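Local coordinates for endoglucanase E (Clostridium thermocellum, PDB 2WAO), which breaks down cellulose as an endo-1,4-beta-glucanase and, in its C-terminal family 2 carbohydrate esterase domain described here, binds cello-oligosaccharides and probably removes acetyl groups from plant polysaccharides, at residues G15-F19 with Y196-L200; D21-C27 with E101-L105; F209-P214 with R249-D253. All coordinates share one frame; numbering follows the deposited sequence. Where two conformers were deposited one is given.

Interaction 1 of 3, residues G15-F19 with Y196-L200; sequences GRFDF and YPYTL. With FMT (formic acid), chain L.
Arg16 reaches across to the carbonyls of Tyr196 and Tyr198 and shows how one arginine can knit two domains together. Its chain is extended from CG to NE, which carries the guanidinium to the backbone carbonyls of the 196-200 loop. There NH1 donates to Tyr196 O (2.8 Å, nearly straight at 167°) and to Tyr198 O (2.9 Å, more bent at 137°). Both oxygens lie at the edge of the guanidinium, close to its plane, although NH1 itself stands above the carbonyl plane of Tyr198. NH2 adds a weak bond to Tyr196 O and comes within 3.5 Å of Tyr196 CE1, the ring and the guanidinium being inclined by 47°. Glu126 completes this tight end: it forms a salt bridge with Arg16 NH2 and is hydrogen-bonded to the Tyr196 hydroxyl, while Trp207 makes a cation-pi contact with Arg16.

Further along, the fit is looser and partly wet. Thr199 CG2 rests on the backbone at Phe17 C (3.6 Å), and Leu200 CD1 lies against Asp18, whose OD1 bonds Ser20. Water fills in between the backbones: one molecule donates to both Arg16 O and Thr199 O, and another joins Phe17 O to Thr199 OG1. The chemistry implies a buried, probably charged arginine, NH1 gripped by two carbonyls and NH2 meeting one carboxylate, consistent with a fixed seam between the N-terminal and esterase regions.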
loop_
_atom_site.group_PDB
_atom_site.type_symbol
_atom_site.label_atom_id
_atom_site.label_comp_id
_atom_site.label_asym_id
_atom_site.label_seq_id
_atom_site.Cartn_x
_atom_site.Cartn_y
_atom_site.Cartn_z
ATOM N N GLY A 15 -4.258 -0.084 9.435
ATOM C CA GLY A 15 -3.738 -1.172 8.649
ATOM C C GLY A 15 -4.381 -2.468 9.101
ATOM O O GLY A 15 -5.346 -2.480 9.933
ATOM N N ARG A 16 -3.864 -3.547 8.553
ATOM C CA ARG A 16 -4.171 -4.888 9.018
ATOM C C ARG A 16 -3.229 -5.243 10.146
ATOM O O ARG A 16 -2.028 -5.486 9.931
ATOM C CB ARG A 16 -4.106 -5.938 7.880
ATOM C CG ARG A 16 -5.161 -5.698 6.785
ATOM C CD ARG A 16 -5.095 -6.841 5.806
ATOM N NE ARG A 16 -6.090 -6.743 4.735
ATOM C CZ ARG A 16 -6.233 -7.704 3.840
ATOM N NH1 ARG A 16 -5.459 -8.782 3.937
ATOM N NH2 ARG A 16 -7.138 -7.602 2.855
ATOM N N PHE A 17 -3.751 -5.213 11.368
ATOM C CA PHE A 17 -2.924 -5.558 12.534
ATOM C C PHE A 17 -3.424 -6.866 13.180
ATOM O O PHE A 17 -4.628 -7.145 13.153
ATOM C CB PHE A 17 -2.895 -4.409 13.564
ATOM C CG PHE A 17 -1.997 -3.262 13.196
ATOM C CD1 PHE A 17 -0.748 -3.088 13.813
ATOM C CD2 PHE A 17 -2.413 -2.309 12.284
ATOM C CE1 PHE A 17 0.087 -1.993 13.481
ATOM C CE2 PHE A 17 -1.572 -1.227 11.925
ATOM C CZ PHE A 17 -0.342 -1.053 12.551
ATOM N N ASP A 18 -2.486 -7.646 13.731
ATOM C CA ASP A 18 -2.775 -8.798 14.563
ATOM C C ASP A 18 -2.564 -8.403 16.036
ATOM O O ASP A 18 -1.478 -7.919 16.417
ATOM C CB ASP A 18 -1.829 -9.922 14.158
ATOM C CG ASP A 18 -1.883 -11.141 15.073
ATOM O OD1 ASP A 18 -2.963 -11.518 15.571
ATOM O OD2 ASP A 18 -0.803 -11.764 15.243
ATOM N N PHE A 19 -3.590 -8.607 16.861
ATOM C CA PHE A 19 -3.504 -8.214 18.285
ATOM C C PHE A 19 -3.371 -9.428 19.226
ATOM O O PHE A 19 -3.556 -9.301 20.442
ATOM C CB PHE A 19 -4.730 -7.348 18.624
ATOM C CG PHE A 19 -4.771 -6.027 17.882
ATOM C CD1 PHE A 19 -4.050 -4.934 18.357
ATOM C CD2 PHE A 19 -5.529 -5.873 16.706
ATOM C CE1 PHE A 19 -4.079 -3.695 17.712
ATOM C CE2 PHE A 19 -5.558 -4.630 16.037
ATOM C CZ PHE A 19 -4.827 -3.538 16.548
ATOM N N TYR A 196 -3.882 -12.278 -0.389
ATOM C CA TYR A 196 -4.949 -11.319 -0.083
ATOM C C TYR A 196 -5.717 -11.604 1.242
ATOM O O TYR A 196 -6.029 -10.646 1.915
ATOM C CB TYR A 196 -5.923 -11.185 -1.267
ATOM C CG TYR A 196 -7.037 -10.182 -1.078
ATOM C CD1 TYR A 196 -6.766 -8.837 -0.787
ATOM C CD2 TYR A 196 -8.378 -10.571 -1.199
ATOM C CE1 TYR A 196 -7.817 -7.904 -0.610
ATOM C CE2 TYR A 196 -9.405 -9.657 -1.041
ATOM C CZ TYR A 196 -9.116 -8.314 -0.766
ATOM O OH TYR A 196 -10.165 -7.405 -0.566
ATOM N N PRO A 197 -5.999 -12.883 1.589
ATOM C CA PRO A 197 -6.734 -13.211 2.839
ATOM C C PRO A 197 -5.997 -12.922 4.162
ATOM O O PRO A 197 -6.603 -13.082 5.249
ATOM C CB PRO A 197 -7.025 -14.733 2.700
ATOM C CG PRO A 197 -6.843 -15.033 1.191
ATOM C CD PRO A 197 -5.724 -14.109 0.816
ATOM N N TYR A 198 -4.712 -12.555 4.090
ATOM C CA TYR A 198 -3.867 -12.551 5.303
ATOM C C TYR A 198 -3.547 -11.194 5.949
ATOM O O TYR A 198 -3.354 -10.175 5.273
ATOM C CB TYR A 198 -2.582 -13.391 5.096
ATOM C CG TYR A 198 -2.935 -14.839 4.882
ATOM C CD1 TYR A 198 -3.261 -15.667 5.967
ATOM C CD2 TYR A 198 -3.016 -15.371 3.591
ATOM C CE1 TYR A 198 -3.644 -16.988 5.770
ATOM C CE2 TYR A 198 -3.374 -16.684 3.375
ATOM C CZ TYR A 198 -3.697 -17.494 4.482
ATOM O OH TYR A 198 -4.077 -18.805 4.318
ATOM N N THR A 199 -3.549 -11.207 7.272
ATOM C CA THR A 199 -2.985 -10.106 8.069
ATOM C C THR A 199 -1.470 -10.199 7.988
ATOM O O THR A 199 -0.800 -9.214 7.685
ATOM C CB THR A 199 -3.409 -10.207 9.549
ATOM O OG1 THR A 199 -4.837 -10.199 9.603
ATOM C CG2 THR A 199 -2.866 -9.028 10.337
ATOM N N LEU A 200 -0.948 -11.389 8.296
ATOM C CA LEU A 200 0.489 -11.629 8.263
ATOM C C LEU A 200 0.700 -12.777 7.288
ATOM O O LEU A 200 0.511 -13.941 7.634
ATOM C CB LEU A 200 1.035 -11.953 9.658
ATOM C CG LEU A 200 0.617 -11.033 10.823
ATOM C CD1 LEU A 200 1.065 -11.661 12.147
ATOM C CD2 LEU A 200 1.170 -9.622 10.632
HETATM C C FMT L . -7.775 1.970 9.978
HETATM O O1 FMT L . -7.322 0.866 9.637
HETATM O O2 FMT L . -7.514 3.067 9.446
HETATM O O HOH W 1 -0.337 -6.328 8.101
HETATM O O HOH W 2 -5.592 -10.033 12.024
#

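Interaction 2 of 3, residues D21-C27 with E101-L105; sequences DPNGPKC and EVQFL
Gln103 and Asp21 both carry CG opposite the backbone N (chi1 -177° and -175°), and beyond CG the glutamine stays extended, so that its amide reaches into the turn 21-24; the two side chains cross at about a right angle, with carboxylate and amide planes 62° apart. The single nitrogen NE2 uses both of its hydrogens there, giving one to Asp21 OD2 (2.8 Å) and one to Gly24 O (2.9 Å). Both acceptors lie in the amide plane, which should fix the rotation of that group, even though OD2 is approached from above the plane of its carboxylate. The other oxygen, Asp21 OD1, accepts from Asn23 N in an Asx turn, which overlaps a type I beta turn closed by Gly24 N and Asp21 O. A tight backbone passage follows, with Gly24 CA only 3.1 Å from Phe104 O in a CA-H...O contact.

Beyond the turn, Lys26 and Gln103 form an antiparallel non-hydrogen-bonded pair, Cys27 and Val102 a hydrogen-bonded one. Phe104 N donates to Pro25 O, and Cys27 and Val102 exchange two backbone bonds of 2.9 Å each, from Cys27 N to Val102 O and from Val102 N to Cys27 O. Lys26 CG packs on Gln103 CG (3.9 Å) on one face of the sheet. On the other, Cys27 SG lies at the edge of the Phe104 ring, 3.8 Å from CE2, and beside Val102; Phe17 covers the same side. This is a short antiparallel pairing, with a side chain of one strand plugging the turn that leads into its neighbour, within the beta-sandwich, jelly-roll-like N-terminal domain expected of family 2 esterases.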
loop_
_atom_site.group_PDB
_atom_site.type_symbol
_atom_site.label_atom_id
_atom_site.label_comp_id
_atom_site.label_asym_id
_atom_site.label_seq_id
_atom_site.Cartn_x
_atom_site.Cartn_y
_atom_site.Cartn_z
ATOM N N ASP A 21 -0.855 -11.174 20.374
ATOM C CA ASP A 21 0.236 -11.132 21.357
ATOM C C ASP A 21 0.077 -9.912 22.276
ATOM O O ASP A 21 0.184 -8.773 21.814
ATOM C CB ASP A 21 1.573 -11.053 20.629
ATOM C CG ASP A 21 2.783 -11.122 21.581
ATOM O OD1 ASP A 21 2.622 -11.037 22.826
ATOM O OD2 ASP A 21 3.908 -11.246 21.076
ATOM N N PRO A 22 -0.117 -10.143 23.600
ATOM C CA PRO A 22 -0.295 -8.990 24.506
ATOM C C PRO A 22 0.934 -8.065 24.566
ATOM O O PRO A 22 0.795 -6.914 24.958
ATOM C CB PRO A 22 -0.594 -9.642 25.881
ATOM C CG PRO A 22 0.045 -11.024 25.804
ATOM C CD PRO A 22 -0.124 -11.443 24.325
ATOM N N ASN A 23 2.114 -8.537 24.166
ATOM C CA ASN A 23 3.300 -7.659 24.119
ATOM C C ASN A 23 3.216 -6.510 23.096
ATOM O O ASN A 23 3.895 -5.507 23.231
ATOM C CB ASN A 23 4.560 -8.472 23.831
ATOM C CG ASN A 23 5.093 -9.207 25.057
ATOM O OD1 ASN A 23 5.481 -10.363 24.959
ATOM N ND2 ASN A 23 5.109 -8.549 26.198
ATOM N N GLY A 24 2.385 -6.651 22.070
ATOM C CA GLY A 24 2.255 -5.560 21.096
ATOM C C GLY A 24 1.683 -6.036 19.774
ATOM O O GLY A 24 1.892 -7.199 19.393
ATOM N N PRO A 25 0.952 -5.150 19.088
ATOM C CA PRO A 25 0.322 -5.418 17.795
ATOM C C PRO A 25 1.378 -5.673 16.747
ATOM O O PRO A 25 2.481 -5.110 16.841
ATOM C CB PRO A 25 -0.425 -4.128 17.474
ATOM C CG PRO A 25 -0.547 -3.414 18.757
ATOM C CD PRO A 25 0.659 -3.785 19.558
ATOM N N LYS A 26 1.045 -6.560 15.808
ATOM C CA LYS A 26 1.922 -6.969 14.737
ATOM C C LYS A 26 1.299 -6.600 13.413
ATOM O O LYS A 26 0.074 -6.614 13.273
ATOM C CB LYS A 26 2.104 -8.479 14.750
ATOM C CG LYS A 26 2.827 -9.027 15.976
ATOM C CD LYS A 26 3.203 -10.461 15.687
ATOM C CE LYS A 26 2.895 -11.271 16.896
ATOM N NZ LYS A 26 3.319 -12.689 16.728
ATOM N N CYS A 27 2.152 -6.247 12.446
ATOM C CA CYS A 27 1.672 -5.861 11.108
ATOM C C CYS A 27 2.744 -6.215 10.074
ATOM O O CYS A 27 3.898 -6.527 10.439
ATOM C CB CYS A 27 1.315 -4.387 11.011
ATOM S SG CYS A 27 2.758 -3.364 11.072
ATOM N N GLU A 101 7.648 -9.112 9.241
ATOM C CA GLU A 101 6.630 -8.597 10.172
ATOM C C GLU A 101 7.264 -7.676 11.177
ATOM O O GLU A 101 8.449 -7.814 11.509
ATOM C CB GLU A 101 5.939 -9.749 10.927
ATOM C CG GLU A 101 5.277 -10.706 9.969
ATOM C CD GLU A 101 4.905 -12.042 10.612
ATOM O OE1 GLU A 101 4.998 -12.137 11.873
ATOM O OE2 GLU A 101 4.541 -12.984 9.848
ATOM N N VAL A 102 6.469 -6.742 11.674
ATOM C CA VAL A 102 6.938 -5.755 12.626
ATOM C C VAL A 102 5.970 -5.787 13.812
ATOM O O VAL A 102 4.750 -5.866 13.620
ATOM C CB VAL A 102 6.874 -4.377 11.954
ATOM C CG1 VAL A 102 6.942 -3.171 12.983
ATOM C CG2 VAL A 102 7.981 -4.300 10.904
ATOM N N GLN A 103 6.525 -5.696 15.004
ATOM C CA GLN A 103 5.705 -5.658 16.220
ATOM C C GLN A 103 6.037 -4.357 16.942
ATOM O O GLN A 103 7.225 -4.010 17.110
ATOM C CB GLN A 103 6.017 -6.893 17.067
ATOM C CG GLN A 103 5.171 -7.006 18.350
ATOM C CD GLN A 103 5.355 -8.322 19.086
ATOM O OE1 GLN A 103 6.449 -8.932 19.058
ATOM N NE2 GLN A 103 4.273 -8.797 19.727
ATOM N N PHE A 104 4.988 -3.634 17.346
ATOM C CA PHE A 104 5.146 -2.410 18.098
ATOM C C PHE A 104 5.053 -2.775 19.550
ATOM O O PHE A 104 4.035 -3.323 20.005
ATOM C CB PHE A 104 4.128 -1.320 17.673
ATOM C CG PHE A 104 4.325 -0.897 16.259
ATOM C CD1 PHE A 104 5.358 -0.043 15.926
ATOM C CD2 PHE A 104 3.536 -1.439 15.252
ATOM C CE1 PHE A 104 5.587 0.311 14.593
ATOM C CE2 PHE A 104 3.750 -1.108 13.911
ATOM C CZ PHE A 104 4.780 -0.222 13.585
ATOM N N LEU A 105 6.146 -2.533 20.260
ATOM C CA LEU A 105 6.237 -2.984 21.639
ATOM C C LEU A 105 6.001 -1.896 22.679
ATOM O O LEU A 105 6.040 -2.190 23.866
ATOM C CB LEU A 105 7.556 -3.711 21.878
ATOM C CG LEU A 105 7.684 -4.996 21.076
ATOM C CD1 LEU A 105 9.166 -5.360 21.094
ATOM C CD2 LEU A 105 6.825 -6.123 21.664
HETATM O O HOH W 3 5.737 -5.084 25.317
HETATM O O HOH W 4 3.669 -3.458 24.647
#

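Interaction 3 of 3, residues F209-P214 with R249-D253; sequences FSKYVP and RNYPD
Phe209 and Asn250 meet as two nearly parallel plates: the amide and the ring are only 11° apart, with ND2 3.2 Å above the ring plane and displaced toward its rim, over CD1 and CE1. Tyr251 approaches the same phenylalanine quite differently, its side chain crossing at about a right angle and its OH arriving at the ring edge, 3.2 Å from Phe209 CD1. The tyrosine ring is itself held between two neighbours. Pro214 CD sits squarely over its centre, 3.4 Å from the centroid in a CH-pi contact only 8° off the normal, while CB of Asn250 covers the opposite face near the rim. Val213 CG1 adds a lighter apolar touch at Tyr251 CD1 (4.1 Å). A water donates to Tyr212 O and to Tyr251 OH, and the hydroxyl is also hydrogen-bonded to Glu126 OE1.

Stacking, CH-pi and apolar contacts, with one bridging water, do the joining; there is no direct hydrogen bond between the segments. In the alpha/beta fold they fasten the C-terminal end of helix 233-250, just before strand 255-260, to the loop entering the adjacent parallel strand 216-220, with Trp207 and Tyr196 packed against Phe209 and Glu126 of strand 123-129 against Pro214.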
loop_
_atom_site.group_PDB
_atom_site.type_symbol
_atom_site.label_atom_id
_atom_site.label_comp_id
_atom_site.label_asym_id
_atom_site.label_seq_id
_atom_site.Cartn_x
_atom_site.Cartn_y
_atom_site.Cartn_z
ATOM N N PHE A 209 -12.282 -9.597 7.398
ATOM C CA PHE A 209 -12.734 -8.518 6.492
ATOM C C PHE A 209 -13.831 -7.595 7.062
ATOM O O PHE A 209 -14.085 -6.519 6.502
ATOM C CB PHE A 209 -13.112 -9.100 5.114
ATOM C CG PHE A 209 -11.908 -9.460 4.291
ATOM C CD1 PHE A 209 -11.393 -8.541 3.411
ATOM C CD2 PHE A 209 -11.292 -10.714 4.423
ATOM C CE1 PHE A 209 -10.255 -8.813 2.647
ATOM C CE2 PHE A 209 -10.124 -11.026 3.673
ATOM C CZ PHE A 209 -9.614 -10.076 2.776
ATOM N N SER A 210 -14.466 -7.978 8.169
ATOM C CA SER A 210 -15.467 -7.061 8.740
ATOM C C SER A 210 -14.812 -5.868 9.432
ATOM O O SER A 210 -15.479 -4.860 9.694
ATOM C CB SER A 210 -16.408 -7.771 9.718
ATOM O OG SER A 210 -15.726 -8.051 10.921
ATOM N N LYS A 211 -13.516 -5.981 9.735
ATOM C CA LYS A 211 -12.830 -4.979 10.544
ATOM C C LYS A 211 -12.526 -3.722 9.755
ATOM O O LYS A 211 -12.250 -2.662 10.335
ATOM C CB LYS A 211 -11.541 -5.558 11.139
ATOM C CG LYS A 211 -11.800 -6.770 12.057
ATOM C CD LYS A 211 -10.464 -7.100 12.746
ATOM C CE LYS A 211 -10.598 -8.269 13.734
ATOM N NZ LYS A 211 -9.227 -8.743 14.112
ATOM N N TYR A 212 -12.602 -3.810 8.433
ATOM C CA TYR A 212 -12.274 -2.621 7.630
ATOM C C TYR A 212 -13.045 -2.717 6.333
ATOM O O TYR A 212 -12.707 -3.543 5.479
ATOM C CB TYR A 212 -10.760 -2.565 7.360
ATOM C CG TYR A 212 -10.267 -1.300 6.642
ATOM C CD1 TYR A 212 -9.922 -0.139 7.373
ATOM C CD2 TYR A 212 -10.108 -1.289 5.257
ATOM C CE1 TYR A 212 -9.433 1.028 6.706
ATOM C CE2 TYR A 212 -9.606 -0.141 4.592
ATOM C CZ TYR A 212 -9.314 1.019 5.324
ATOM O OH TYR A 212 -8.798 2.146 4.658
ATOM N N VAL A 213 -14.104 -1.914 6.198
ATOM C CA VAL A 213 -14.927 -2.014 4.993
ATOM C C VAL A 213 -14.772 -0.727 4.172
ATOM O O VAL A 213 -15.390 0.280 4.476
ATOM C CB VAL A 213 -16.403 -2.316 5.341
ATOM C CG1 VAL A 213 -17.255 -2.374 4.046
ATOM C CG2 VAL A 213 -16.477 -3.650 6.116
ATOM N N PRO A 214 -13.934 -0.751 3.137
ATOM C CA PRO A 214 -13.636 0.495 2.391
ATOM C C PRO A 214 -14.824 0.799 1.440
ATOM O O PRO A 214 -15.545 -0.154 1.019
ATOM C CB PRO A 214 -12.376 0.099 1.595
ATOM C CG PRO A 214 -12.592 -1.344 1.304
ATOM C CD PRO A 214 -13.210 -1.909 2.567
ATOM N N ARG A 249 -17.608 -9.726 -2.734
ATOM C CA ARG A 249 -18.214 -10.563 -1.682
ATOM C C ARG A 249 -17.846 -10.004 -0.300
ATOM O O ARG A 249 -18.695 -9.967 0.597
ATOM C CB ARG A 249 -17.806 -12.022 -1.828
ATOM C CG ARG A 249 -18.741 -13.010 -1.147
ATOM C CD ARG A 249 -18.329 -14.461 -1.408
ATOM N NE ARG A 249 -17.943 -14.656 -2.793
ATOM C CZ ARG A 249 -16.693 -14.803 -3.231
ATOM N NH1 ARG A 249 -15.670 -14.867 -2.364
ATOM N NH2 ARG A 249 -16.494 -14.931 -4.538
ATOM N N ASN A 250 -16.610 -9.516 -0.139
ATOM C CA ASN A 250 -16.204 -8.851 1.134
ATOM C C ASN A 250 -16.893 -7.499 1.341
ATOM O O ASN A 250 -17.261 -7.141 2.476
ATOM C CB ASN A 250 -14.688 -8.609 1.140
ATOM C CG ASN A 250 -13.854 -9.890 1.248
ATOM O OD1 ASN A 250 -14.243 -10.839 1.901
ATOM N ND2 ASN A 250 -12.643 -9.867 0.660
ATOM N N TYR A 251 -17.039 -6.732 0.248
ATOM C CA TYR A 251 -17.527 -5.380 0.349
ATOM C C TYR A 251 -18.616 -5.152 -0.711
ATOM O O TYR A 251 -18.345 -4.643 -1.807
ATOM C CB TYR A 251 -16.391 -4.359 0.109
ATOM C CG TYR A 251 -15.054 -4.710 0.698
ATOM C CD1 TYR A 251 -14.912 -5.097 2.049
ATOM C CD2 TYR A 251 -13.917 -4.631 -0.081
ATOM C CE1 TYR A 251 -13.617 -5.435 2.570
ATOM C CE2 TYR A 251 -12.656 -4.954 0.430
ATOM C CZ TYR A 251 -12.515 -5.329 1.739
ATOM O OH TYR A 251 -11.236 -5.641 2.179
ATOM N N PRO A 252 -19.849 -5.550 -0.414
ATOM C CA PRO A 252 -20.990 -5.443 -1.368
ATOM C C PRO A 252 -21.186 -4.046 -1.974
ATOM O O PRO A 252 -21.651 -3.941 -3.104
ATOM C CB PRO A 252 -22.225 -5.720 -0.479
ATOM C CG PRO A 252 -21.706 -6.487 0.687
ATOM C CD PRO A 252 -20.250 -6.114 0.887
ATOM N N ASP A 253 -20.796 -3.013 -1.233
ATOM C CA ASP A 253 -21.103 -1.626 -1.564
ATOM C C ASP A 253 -19.885 -0.834 -2.118
ATOM O O ASP A 253 -20.022 0.343 -2.457
ATOM C CB ASP A 253 -21.730 -0.888 -0.337
ATOM C CG ASP A 253 -22.920 -1.678 0.303
ATOM O OD1 ASP A 253 -23.744 -2.246 -0.442
ATOM O OD2 ASP A 253 -23.011 -1.783 1.560
HETATM O O HOH W 5 -10.571 -5.081 4.975
#

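How the interactions relate
Interactions 1 and 2 reach the same sheet, through neighbouring strands 17-18 and 26-27; their centres are about 12 Å apart, and Asp18 N probably donates to Lys26 O (2.8 Å) where the two strands border each other. Interaction 1 also touches interaction 3, about 14 Å away between centres, where Arg16 NH2 comes within 3.4 Å of Phe209 CE1. Glu126 is a partner common to both. Interactions 2 and 3 do not meet; their nearest atoms are about 10 Å apart. The three contacts thus form a series from the N-terminal sheet, across the seam, into the esterase region. None of the residues belongs to the glycan pocket, which includes Ser131, Trp265 and His310.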